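Local coordinates for AAEL008620-PA odorant-binding protein (Aedes aegypti, PDB 5V13), which binds juvenile hormone specifically in the mosquito hemolymph, as a secreted member of the odorant-binding protein family, at residues 27-31 with 267-271; 163-169 with 262-268; 168-172 with 195-201. All coordinates share one frame; numbering follows the deposited sequence.

Interaction 1. Residues 27-31 with 267-271. With JH3 (methyl (2E,6E)-9-[(2R)-3,3-dimethyloxiran-2-yl]-3,7-dimethylnona-2,6-dienoate), chain E.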
loop_
_atom_site.group_PDB
_atom_site.type_symbol
_atom_site.label_atom_id
_atom_site.label_comp_id
_atom_site.label_asym_id
_atom_site.label_seq_id
_atom_site.Cartn_x
_atom_site.Cartn_y
_atom_site.Cartn_z
ATOM N N GLU B 27 2.265 -13.041 0.638
ATOM C CA GLU B 27 3.683 -13.271 0.378
ATOM C C GLU B 27 4.015 -14.750 0.531
ATOM O O GLU B 27 4.729 -15.324 -0.295
ATOM C CB GLU B 27 4.552 -12.428 1.319
ATOM C CG GLU B 27 6.076 -12.539 1.083
ATOM C CD GLU B 27 6.724 -13.798 1.670
ATOM O OE1 GLU B 27 7.737 -14.286 1.085
ATOM O OE2 GLU B 27 6.244 -14.279 2.732
ATOM N N GLN B 28 3.487 -15.382 1.575
ATOM C CA GLN B 28 3.785 -16.787 1.837
ATOM C C GLN B 28 3.147 -17.719 0.795
ATOM O O GLN B 28 3.791 -18.667 0.327
ATOM C CB GLN B 28 3.333 -17.126 3.257
ATOM C CG GLN B 28 4.289 -16.536 4.317
ATOM C CD GLN B 28 3.777 -16.721 5.730
ATOM O OE1 GLN B 28 2.596 -16.489 6.013
ATOM N NE2 GLN B 28 4.665 -17.123 6.629
ATOM N N THR B 29 1.877 -17.502 0.446
ATOM C CA THR B 29 1.278 -18.340 -0.593
ATOM C C THR B 29 1.985 -18.148 -1.935
ATOM O O THR B 29 2.281 -19.127 -2.630
ATOM C CB THR B 29 -0.221 -18.064 -0.717
ATOM O OG1 THR B 29 -0.447 -16.666 -0.956
ATOM C CG2 THR B 29 -0.933 -18.474 0.579
ATOM N N LEU B 30 2.276 -16.902 -2.316
ATOM C CA LEU B 30 2.944 -16.697 -3.600
ATOM C C LEU B 30 4.319 -17.356 -3.604
ATOM O O LEU B 30 4.712 -17.984 -4.595
ATOM C CB LEU B 30 3.057 -15.199 -3.913
ATOM C CG LEU B 30 3.498 -14.918 -5.355
ATOM C CD1 LEU B 30 2.529 -15.556 -6.364
ATOM C CD2 LEU B 30 3.604 -13.431 -5.601
ATOM N N TYR B 31 5.059 -17.247 -2.493
ATOM C CA TYR B 31 6.374 -17.890 -2.424
ATOM C C TYR B 31 6.252 -19.390 -2.664
ATOM O O TYR B 31 7.015 -19.980 -3.446
ATOM C CB TYR B 31 7.017 -17.631 -1.056
ATOM C CG TYR B 31 8.416 -18.192 -0.915
ATOM C CD1 TYR B 31 8.633 -19.530 -0.552
ATOM C CD2 TYR B 31 9.524 -17.378 -1.132
ATOM C CE1 TYR B 31 9.935 -20.030 -0.398
ATOM C CE2 TYR B 31 10.813 -17.868 -0.995
ATOM C CZ TYR B 31 11.013 -19.186 -0.628
ATOM O OH TYR B 31 12.307 -19.649 -0.499
ATOM N N PHE B 267 9.855 -9.305 -6.900
ATOM C CA PHE B 267 8.811 -9.869 -7.756
ATOM C C PHE B 267 9.008 -11.376 -7.860
ATOM O O PHE B 267 9.902 -11.839 -8.575
ATOM C CB PHE B 267 8.840 -9.241 -9.150
ATOM C CG PHE B 267 8.622 -7.754 -9.160
ATOM C CD1 PHE B 267 7.350 -7.228 -9.007
ATOM C CD2 PHE B 267 9.688 -6.883 -9.344
ATOM C CE1 PHE B 267 7.141 -5.850 -9.033
ATOM C CE2 PHE B 267 9.488 -5.502 -9.359
ATOM C CZ PHE B 267 8.211 -4.990 -9.205
ATOM N N TYR B 268 8.152 -12.146 -7.179
ATOM C CA TYR B 268 8.283 -13.602 -7.209
ATOM C C TYR B 268 8.012 -14.160 -8.604
ATOM O O TYR B 268 8.662 -15.126 -9.032
ATOM C CB TYR B 268 7.344 -14.212 -6.174
ATOM C CG TYR B 268 7.791 -13.954 -4.749
ATOM C CD1 TYR B 268 9.002 -13.304 -4.480
ATOM C CD2 TYR B 268 7.034 -14.383 -3.682
ATOM C CE1 TYR B 268 9.437 -13.078 -3.168
ATOM C CE2 TYR B 268 7.455 -14.155 -2.368
ATOM C CZ TYR B 268 8.657 -13.511 -2.114
ATOM O OH TYR B 268 9.058 -13.309 -0.796
ATOM N N PHE B 269 7.051 -13.579 -9.321
ATOM C CA PHE B 269 6.993 -13.704 -10.777
ATOM C C PHE B 269 6.430 -12.405 -11.340
ATOM O O PHE B 269 6.001 -11.520 -10.598
ATOM C CB PHE B 269 6.171 -14.916 -11.228
ATOM C CG PHE B 269 4.683 -14.715 -11.173
ATOM C CD1 PHE B 269 3.996 -14.801 -9.975
ATOM C CD2 PHE B 269 3.967 -14.486 -12.333
ATOM C CE1 PHE B 269 2.628 -14.632 -9.932
ATOM C CE2 PHE B 269 2.604 -14.321 -12.304
ATOM C CZ PHE B 269 1.924 -14.396 -11.105
ATOM N N ASP B 270 6.450 -12.285 -12.663
ATOM C CA ASP B 270 6.040 -11.051 -13.332
ATOM C C ASP B 270 4.548 -11.142 -13.630
ATOM O O ASP B 270 4.138 -11.870 -14.540
ATOM C CB ASP B 270 6.867 -10.852 -14.596
ATOM C CG ASP B 270 6.445 -9.632 -15.409
ATOM O OD1 ASP B 270 5.595 -8.827 -14.961
ATOM O OD2 ASP B 270 6.970 -9.496 -16.527
ATOM N N LEU B 271 3.732 -10.399 -12.869
ATOM C CA LEU B 271 2.283 -10.483 -13.042
ATOM C C LEU B 271 1.826 -9.984 -14.410
ATOM O O LEU B 271 0.654 -10.173 -14.763
ATOM C CB LEU B 271 1.559 -9.706 -11.926
ATOM C CG LEU B 271 1.062 -10.455 -10.680
ATOM C CD1 LEU B 271 2.205 -11.072 -9.890
ATOM C CD2 LEU B 271 0.241 -9.537 -9.772
HETATM C C1 JH3 E . 0.153 -19.710 -9.015
HETATM O O2 JH3 E . -0.668 -18.816 -9.113
HETATM O O1 JH3 E . 1.507 -19.432 -9.422
HETATM C CM JH3 E . 1.837 -18.106 -9.841
HETATM C C2 JH3 E . -0.138 -21.056 -8.485
HETATM C C3 JH3 E . -1.318 -21.528 -8.075
HETATM C "C3'" JH3 E . -2.596 -20.737 -8.096
HETATM C C4 JH3 E . -1.329 -22.944 -7.551
HETATM C C5 JH3 E . -2.188 -23.003 -6.291
HETATM C C6 JH3 E . -1.851 -24.256 -5.514
HETATM C C7 JH3 E . -2.556 -25.392 -5.616
HETATM C "C7'" JH3 E . -3.724 -25.494 -6.562
HETATM C C8 JH3 E . -2.128 -26.585 -4.776
HETATM C C9 JH3 E . -3.206 -26.999 -3.760
HETATM C CA JH3 E . -3.713 -25.823 -2.929
HETATM O O3 JH3 E . -4.597 -26.220 -1.857
HETATM C CB JH3 E . -3.282 -25.823 -1.463
HETATM C "CB'" JH3 E . -3.116 -24.409 -0.895
HETATM C CC JH3 E . -2.450 -26.970 -0.910
#
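Tyr268 lies along one side of the helical turn 27-31. Its CB meets Leu30 first, 3.9 Å from Leu30 CD2. The ring then passes the helix backbone, with CD2 3.7 Å from Tyr31 N. One bond farther out, CE2 is 3.7 Å from Tyr31 CB, and the Tyr31 ring turns its edge to the Tyr268 face in an offset edge-to-face pair, with planes at 76°. At the tip, OH donates a very short hydrogen bond of 2.5 Å to Glu27 OE1, whose carboxylate stands at 77° to the phenol ring. Glu27 reaches it by a bend at chi2 (-79°). The same oxygen takes a salt bridge from Arg201, so a cation and a phenol share this buried acceptor, which would probably keep Glu27 ionised. Toward the hormone, Leu30 CD1 meets the edge of the Phe269 ring, in its plane and 3.7 Å from Phe269 CE1; that CE1 also lies 3.6 Å from the ester methyl CM of the juvenile hormone. Phe269 lines the hormone pocket with Trp278, whose ring it meets. The contact fastens the loop between helices 251-264 and 278-286 to helix 26-38, with Phe169 of helix 169-177 touching both Glu27 and Tyr268.

Interaction 2. Residues 163-169 with 262-268; sequences KQIGQMF and NQKTAFY
The backbones come closest at Gly166 and Ala266, with CA atoms 4.2 Å apart, where a type II beta turn from Gln164 to Gln167 meets the loop that follows helix 251-264. Gly166 holds the turn's positive-phi position (82°), and its N donates to Ala266 O at 2.8 Å, from above the carbonyl plane. With no side chain in the way, Gly166 CA rests over the Phe267 ring face, 3.8 Å from the centroid, in a CH-pi contact. Lys163 folds back toward the turn through bends at chi3 and chi4, and NZ gives hydrogen bonds to Gln164 O, Gln167 O and, across the contact, Thr265 O at 2.8 Å. Because one ammonium serves both, it ties the turn to the loop; the Thr265 bond is close to straight at the carbonyl. Met168, at the N-cap position of helix 169-177, extends past Asn262 toward Gln263, and its CG packs 4.0 Å from Ala266 CB. Asn262 OD1 accepts from Val170 N, while ND2 is hydrogen-bonded to Asp178 of the second subunit. Next to it, Thr265 OG1 donates to Asn262 O at 2.6 Å and accepts from Phe169 N at 2.9 Å, with an N-H...O angle of 156°.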
loop_
_atom_site.group_PDB
_atom_site.type_symbol
_atom_site.label_atom_id
_atom_site.label_comp_id
_atom_site.label_asym_id
_atom_site.label_seq_id
_atom_site.Cartn_x
_atom_site.Cartn_y
_atom_site.Cartn_z
ATOM N N LYS B 163 5.393 -8.112 3.394
ATOM C CA LYS B 163 6.143 -7.584 2.255
ATOM C C LYS B 163 5.212 -7.444 1.057
ATOM O O LYS B 163 4.529 -8.396 0.673
ATOM C CB LYS B 163 7.325 -8.493 1.908
ATOM C CG LYS B 163 8.241 -7.943 0.803
ATOM C CD LYS B 163 9.159 -9.044 0.259
ATOM C CE LYS B 163 8.410 -9.965 -0.714
ATOM N NZ LYS B 163 8.090 -9.264 -1.984
ATOM N N GLN B 164 5.179 -6.252 0.467
ATOM C CA GLN B 164 4.273 -6.015 -0.641
ATOM C C GLN B 164 4.880 -6.536 -1.943
ATOM O O GLN B 164 6.084 -6.780 -2.047
ATOM C CB GLN B 164 3.954 -4.523 -0.773
ATOM C CG GLN B 164 3.321 -3.905 0.494
ATOM C CD GLN B 164 1.835 -4.195 0.632
ATOM O OE1 GLN B 164 1.088 -4.164 -0.354
ATOM N NE2 GLN B 164 1.390 -4.479 1.870
ATOM N N ILE B 165 4.016 -6.711 -2.941
ATOM C CA ILE B 165 4.495 -7.026 -4.284
ATOM C C ILE B 165 5.418 -5.902 -4.724
ATOM O O ILE B 165 5.102 -4.721 -4.540
ATOM C CB ILE B 165 3.310 -7.190 -5.249
ATOM C CG1 ILE B 165 2.546 -8.484 -4.956
ATOM C CG2 ILE B 165 3.781 -7.156 -6.729
ATOM C CD1 ILE B 165 1.119 -8.489 -5.577
ATOM N N GLY B 166 6.587 -6.259 -5.272
ATOM C CA GLY B 166 7.542 -5.257 -5.711
ATOM C C GLY B 166 8.440 -4.679 -4.624
ATOM O O GLY B 166 9.383 -3.944 -4.950
ATOM N N GLN B 167 8.172 -4.963 -3.354
ATOM C CA GLN B 167 9.033 -4.530 -2.253
ATOM C C GLN B 167 10.105 -5.577 -1.973
ATOM O O GLN B 167 9.822 -6.780 -1.972
ATOM C CB GLN B 167 8.213 -4.302 -0.979
ATOM C CG GLN B 167 9.040 -3.731 0.194
ATOM C CD GLN B 167 8.198 -3.508 1.446
ATOM O OE1 GLN B 167 7.129 -4.091 1.583
ATOM N NE2 GLN B 167 8.684 -2.671 2.365
ATOM N N MET B 168 11.334 -5.121 -1.732
ATOM C CA MET B 168 12.407 -6.056 -1.406
ATOM C C MET B 168 12.399 -6.356 0.085
ATOM O O MET B 168 11.960 -5.540 0.896
ATOM C CB MET B 168 13.775 -5.501 -1.805
ATOM C CG MET B 168 13.915 -5.245 -3.293
ATOM S SD MET B 168 15.541 -4.588 -3.753
ATOM C CE MET B 168 15.161 -3.731 -5.272
ATOM N N PHE B 169 12.931 -7.528 0.444
ATOM C CA PHE B 169 12.850 -7.964 1.830
ATOM C C PHE B 169 13.729 -7.131 2.755
ATOM O O PHE B 169 13.352 -6.894 3.908
ATOM C CB PHE B 169 13.189 -9.453 1.957
ATOM C CG PHE B 169 12.007 -10.275 2.404
ATOM C CD1 PHE B 169 11.349 -9.963 3.587
ATOM C CD2 PHE B 169 11.517 -11.308 1.626
ATOM C CE1 PHE B 169 10.231 -10.677 3.995
ATOM C CE2 PHE B 169 10.402 -12.023 2.026
ATOM C CZ PHE B 169 9.756 -11.703 3.210
ATOM N N ASN B 262 18.406 -10.123 -2.429
ATOM C CA ASN B 262 17.429 -9.089 -2.106
ATOM C C ASN B 262 16.703 -8.605 -3.349
ATOM O O ASN B 262 15.480 -8.422 -3.324
ATOM C CB ASN B 262 18.114 -7.907 -1.421
ATOM C CG ASN B 262 17.122 -6.931 -0.827
ATOM O OD1 ASN B 262 16.128 -7.327 -0.222
ATOM N ND2 ASN B 262 17.389 -5.647 -0.995
ATOM N N GLN B 263 17.441 -8.386 -4.442
ATOM C CA GLN B 263 16.823 -7.886 -5.672
ATOM C C GLN B 263 15.777 -8.859 -6.187
ATOM O O GLN B 263 14.745 -8.445 -6.733
ATOM C CB GLN B 263 17.876 -7.653 -6.760
ATOM C CG GLN B 263 19.169 -7.026 -6.291
ATOM C CD GLN B 263 18.969 -5.651 -5.687
ATOM O OE1 GLN B 263 18.340 -4.785 -6.296
ATOM N NE2 GLN B 263 19.507 -5.443 -4.479
ATOM N N LYS B 264 16.035 -10.160 -6.031
ATOM C CA LYS B 264 15.105 -11.193 -6.474
ATOM C C LYS B 264 13.888 -11.345 -5.569
ATOM O O LYS B 264 12.974 -12.105 -5.919
ATOM C CB LYS B 264 15.819 -12.547 -6.573
ATOM C CG LYS B 264 17.028 -12.575 -7.511
ATOM C CD LYS B 264 17.638 -13.983 -7.497
ATOM C CE LYS B 264 19.124 -13.959 -7.816
ATOM N NZ LYS B 264 19.400 -13.264 -9.094
ATOM N N THR B 265 13.839 -10.673 -4.418
ATOM C CA THR B 265 12.676 -10.817 -3.553
ATOM C C THR B 265 11.570 -9.822 -3.876
ATOM O O THR B 265 10.502 -9.900 -3.262
ATOM C CB THR B 265 13.059 -10.652 -2.069
ATOM O OG1 THR B 265 13.495 -9.305 -1.824
ATOM C CG2 THR B 265 14.158 -11.645 -1.679
ATOM N N ALA B 266 11.802 -8.887 -4.804
ATOM C CA ALA B 266 10.779 -7.892 -5.130
ATOM C C ALA B 266 9.592 -8.530 -5.842
ATOM O O ALA B 266 8.438 -8.334 -5.440
ATOM C CB ALA B 266 11.381 -6.772 -5.987
ATOM N N PHE B 267 9.855 -9.305 -6.900
ATOM C CA PHE B 267 8.811 -9.869 -7.756
ATOM C C PHE B 267 9.008 -11.376 -7.860
ATOM O O PHE B 267 9.902 -11.839 -8.575
ATOM C CB PHE B 267 8.840 -9.241 -9.150
ATOM C CG PHE B 267 8.622 -7.754 -9.160
ATOM C CD1 PHE B 267 7.350 -7.228 -9.007
ATOM C CD2 PHE B 267 9.688 -6.883 -9.344
ATOM C CE1 PHE B 267 7.141 -5.850 -9.033
ATOM C CE2 PHE B 267 9.488 -5.502 -9.359
ATOM C CZ PHE B 267 8.211 -4.990 -9.205
ATOM N N TYR B 268 8.152 -12.146 -7.179
ATOM C CA TYR B 268 8.283 -13.602 -7.209
ATOM C C TYR B 268 8.012 -14.160 -8.604
ATOM O O TYR B 268 8.662 -15.126 -9.032
ATOM C CB TYR B 268 7.344 -14.212 -6.174
ATOM C CG TYR B 268 7.791 -13.954 -4.749
ATOM C CD1 TYR B 268 9.002 -13.304 -4.480
ATOM C CD2 TYR B 268 7.034 -14.383 -3.682
ATOM C CE1 TYR B 268 9.437 -13.078 -3.168
ATOM C CE2 TYR B 268 7.455 -14.155 -2.368
ATOM C CZ TYR B 268 8.657 -13.511 -2.114
ATOM O OH TYR B 268 9.058 -13.309 -0.796
#

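Interaction 3. Residues 168-172 with 195-201; sequences MFVDF and CVFRGFR
Phe169 leaves helix 169-177 with chi1 at -114°, away from the staggered values, a rotation that lays its ring flat against the backbone of Gly199. Phe172, one turn on, has CG anti to its own N (171°), and Cys195 SG is placed likewise on helix 190-199, which brings ring and sulfur together. The CH-pi contact of Gly199 with Phe169 is nearly centred: Gly199 CA stands 3.6 Å from the ring centroid and only 13° off the normal. Having no side chain, Gly199 brings its backbone this near to the ring. Phe200 flanks Phe169, its CE1 4.0 Å from Phe169 CB, and Val170 CG2 packs at 4.4 Å from both Phe200 CZ and Val196 CG1. At the other end Cys195 SG lies 3.9 Å from Phe172 CD2, an oblique sulfur-aromatic contact beside the disulfide to Cys173, which ties the two helices covalently. Arg201 has positive phi just after the helix, and its NH1 donates to Gly199 O at 2.9 Å, the oxygen lying in the guanidinium plane. NH1 also makes a salt bridge to Glu27 of helix 26-38. Apart from that charged end, the contact is apolar. Its attraction probably rests mainly on dispersion and the CH-pi contact, with at most a minor part from the oblique sulfur-aromatic approach. The disulfide limits how far the helices can separate, while Arg201 NH1, 3.9 Å from Phe169 CE2, spans Gly199 O and Glu27 and adds a charged link to an otherwise apolar contact.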
loop_
_atom_site.group_PDB
_atom_site.type_symbol
_atom_site.label_atom_id
_atom_site.label_comp_id
_atom_site.label_asym_id
_atom_site.label_seq_id
_atom_site.Cartn_x
_atom_site.Cartn_y
_atom_site.Cartn_z
ATOM N N MET B 168 11.334 -5.121 -1.732
ATOM C CA MET B 168 12.407 -6.056 -1.406
ATOM C C MET B 168 12.399 -6.356 0.085
ATOM O O MET B 168 11.960 -5.540 0.896
ATOM C CB MET B 168 13.775 -5.501 -1.805
ATOM C CG MET B 168 13.915 -5.245 -3.293
ATOM S SD MET B 168 15.541 -4.588 -3.753
ATOM C CE MET B 168 15.161 -3.731 -5.272
ATOM N N PHE B 169 12.931 -7.528 0.444
ATOM C CA PHE B 169 12.850 -7.964 1.830
ATOM C C PHE B 169 13.729 -7.131 2.755
ATOM O O PHE B 169 13.352 -6.894 3.908
ATOM C CB PHE B 169 13.189 -9.453 1.957
ATOM C CG PHE B 169 12.007 -10.275 2.404
ATOM C CD1 PHE B 169 11.349 -9.963 3.587
ATOM C CD2 PHE B 169 11.517 -11.308 1.626
ATOM C CE1 PHE B 169 10.231 -10.677 3.995
ATOM C CE2 PHE B 169 10.402 -12.023 2.026
ATOM C CZ PHE B 169 9.756 -11.703 3.210
ATOM N N VAL B 170 14.902 -6.687 2.301
ATOM C CA VAL B 170 15.728 -5.898 3.217
ATOM C C VAL B 170 15.002 -4.614 3.612
ATOM O O VAL B 170 14.946 -4.260 4.798
ATOM C CB VAL B 170 17.113 -5.610 2.615
ATOM C CG1 VAL B 170 17.861 -4.585 3.496
ATOM C CG2 VAL B 170 17.903 -6.888 2.532
ATOM N N ASP B 171 14.402 -3.927 2.634
ATOM C CA ASP B 171 13.625 -2.717 2.910
ATOM C C ASP B 171 12.497 -2.994 3.895
ATOM O O ASP B 171 12.256 -2.207 4.822
ATOM C CB ASP B 171 13.047 -2.151 1.610
ATOM C CG ASP B 171 12.190 -0.897 1.841
ATOM O OD1 ASP B 171 12.768 0.167 2.138
ATOM O OD2 ASP B 171 10.947 -0.970 1.731
ATOM N N PHE B 172 11.756 -4.081 3.668
ATOM C CA PHE B 172 10.688 -4.469 4.586
ATOM C C PHE B 172 11.227 -4.669 5.998
ATOM O O PHE B 172 10.633 -4.204 6.980
ATOM C CB PHE B 172 10.019 -5.746 4.064
ATOM C CG PHE B 172 9.055 -6.357 5.020
ATOM C CD1 PHE B 172 7.731 -5.925 5.060
ATOM C CD2 PHE B 172 9.455 -7.370 5.880
ATOM C CE1 PHE B 172 6.840 -6.485 5.961
ATOM C CE2 PHE B 172 8.564 -7.933 6.772
ATOM C CZ PHE B 172 7.251 -7.482 6.810
ATOM N N CYS B 195 14.601 -11.234 10.628
ATOM C CA CYS B 195 13.609 -10.901 9.607
ATOM C C CYS B 195 14.137 -11.197 8.207
ATOM O O CYS B 195 13.437 -11.797 7.382
ATOM C CB CYS B 195 13.204 -9.427 9.728
ATOM S SG CYS B 195 12.022 -8.827 8.450
ATOM N N VAL B 196 15.376 -10.780 7.921
ATOM C CA VAL B 196 15.925 -10.949 6.577
ATOM C C VAL B 196 16.125 -12.426 6.268
ATOM O O VAL B 196 15.717 -12.918 5.210
ATOM C CB VAL B 196 17.246 -10.173 6.423
ATOM C CG1 VAL B 196 17.899 -10.516 5.076
ATOM C CG2 VAL B 196 17.008 -8.675 6.511
ATOM N N PHE B 197 16.763 -13.152 7.186
ATOM C CA PHE B 197 17.078 -14.557 6.940
ATOM C C PHE B 197 15.815 -15.398 6.801
ATOM O O PHE B 197 15.774 -16.333 5.994
ATOM C CB PHE B 197 17.957 -15.097 8.062
ATOM C CG PHE B 197 19.380 -14.578 8.032
ATOM C CD1 PHE B 197 19.877 -13.914 6.915
ATOM C CD2 PHE B 197 20.208 -14.748 9.121
ATOM C CE1 PHE B 197 21.187 -13.450 6.883
ATOM C CE2 PHE B 197 21.524 -14.278 9.101
ATOM C CZ PHE B 197 22.005 -13.625 7.981
ATOM N N ARG B 198 14.771 -15.087 7.572
ATOM C CA ARG B 198 13.513 -15.811 7.409
ATOM C C ARG B 198 12.812 -15.444 6.110
ATOM O O ARG B 198 12.152 -16.297 5.508
ATOM C CB ARG B 198 12.580 -15.561 8.599
ATOM C CG ARG B 198 13.051 -16.244 9.865
ATOM C CD ARG B 198 12.124 -16.011 11.047
ATOM N NE ARG B 198 12.638 -16.686 12.242
ATOM C CZ ARG B 198 12.186 -17.857 12.687
ATOM N NH1 ARG B 198 11.185 -18.475 12.060
ATOM N NH2 ARG B 198 12.713 -18.396 13.777
ATOM N N GLY B 199 12.929 -14.188 5.666
ATOM C CA GLY B 199 12.397 -13.823 4.361
ATOM C C GLY B 199 13.120 -14.522 3.222
ATOM O O GLY B 199 12.496 -14.930 2.236
ATOM N N PHE B 200 14.448 -14.657 3.334
ATOM C CA PHE B 200 15.247 -15.401 2.364
ATOM C C PHE B 200 15.058 -16.915 2.489
ATOM O O PHE B 200 15.548 -17.657 1.627
ATOM C CB PHE B 200 16.747 -15.076 2.537
ATOM C CG PHE B 200 17.157 -13.672 2.091
ATOM C CD1 PHE B 200 16.220 -12.759 1.623
ATOM C CD2 PHE B 200 18.504 -13.284 2.136
ATOM C CE1 PHE B 200 16.604 -11.469 1.209
ATOM C CE2 PHE B 200 18.906 -11.997 1.730
ATOM C CZ PHE B 200 17.955 -11.088 1.265
ATOM N N ARG B 201 14.392 -17.380 3.552
ATOM C CA ARG B 201 14.331 -18.803 3.918
ATOM C C ARG B 201 15.717 -19.399 4.170
ATOM O O ARG B 201 15.917 -20.615 4.032
ATOM C CB ARG B 201 13.566 -19.630 2.875
ATOM C CG ARG B 201 12.027 -19.579 3.017
ATOM C CD ARG B 201 11.444 -18.181 2.690
ATOM N NE ARG B 201 9.972 -18.170 2.650
ATOM C CZ ARG B 201 9.227 -17.088 2.410
ATOM N NH1 ARG B 201 9.802 -15.900 2.177
ATOM N NH2 ARG B 201 7.898 -17.190 2.393
#

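In the fold
Interactions 1 and 2 share Phe267 and Tyr268 and have centres 8 Å apart; interactions 2 and 3 share Met168 and Phe169 at 9 Å. Interaction 3 lies within the chain loop that interaction 1 closes, and the two join directly where Glu27 OE1 meets Arg201 NH1 at 2.8 Å. Phe169 CE2 adds packing, 3.4 Å from Tyr268 OH, so all three contacts converge around one buried carboxylate. Interactions 2 and 3 are also joined where Asn262 OD1 lies 2.9 Å from Val170 N. Interaction 1 alone reaches the hormone, through Phe269; the Tyr268 side chain is about 8 Å from it and that of Arg201 about 14 Å. All three lie within reach of the second subunit.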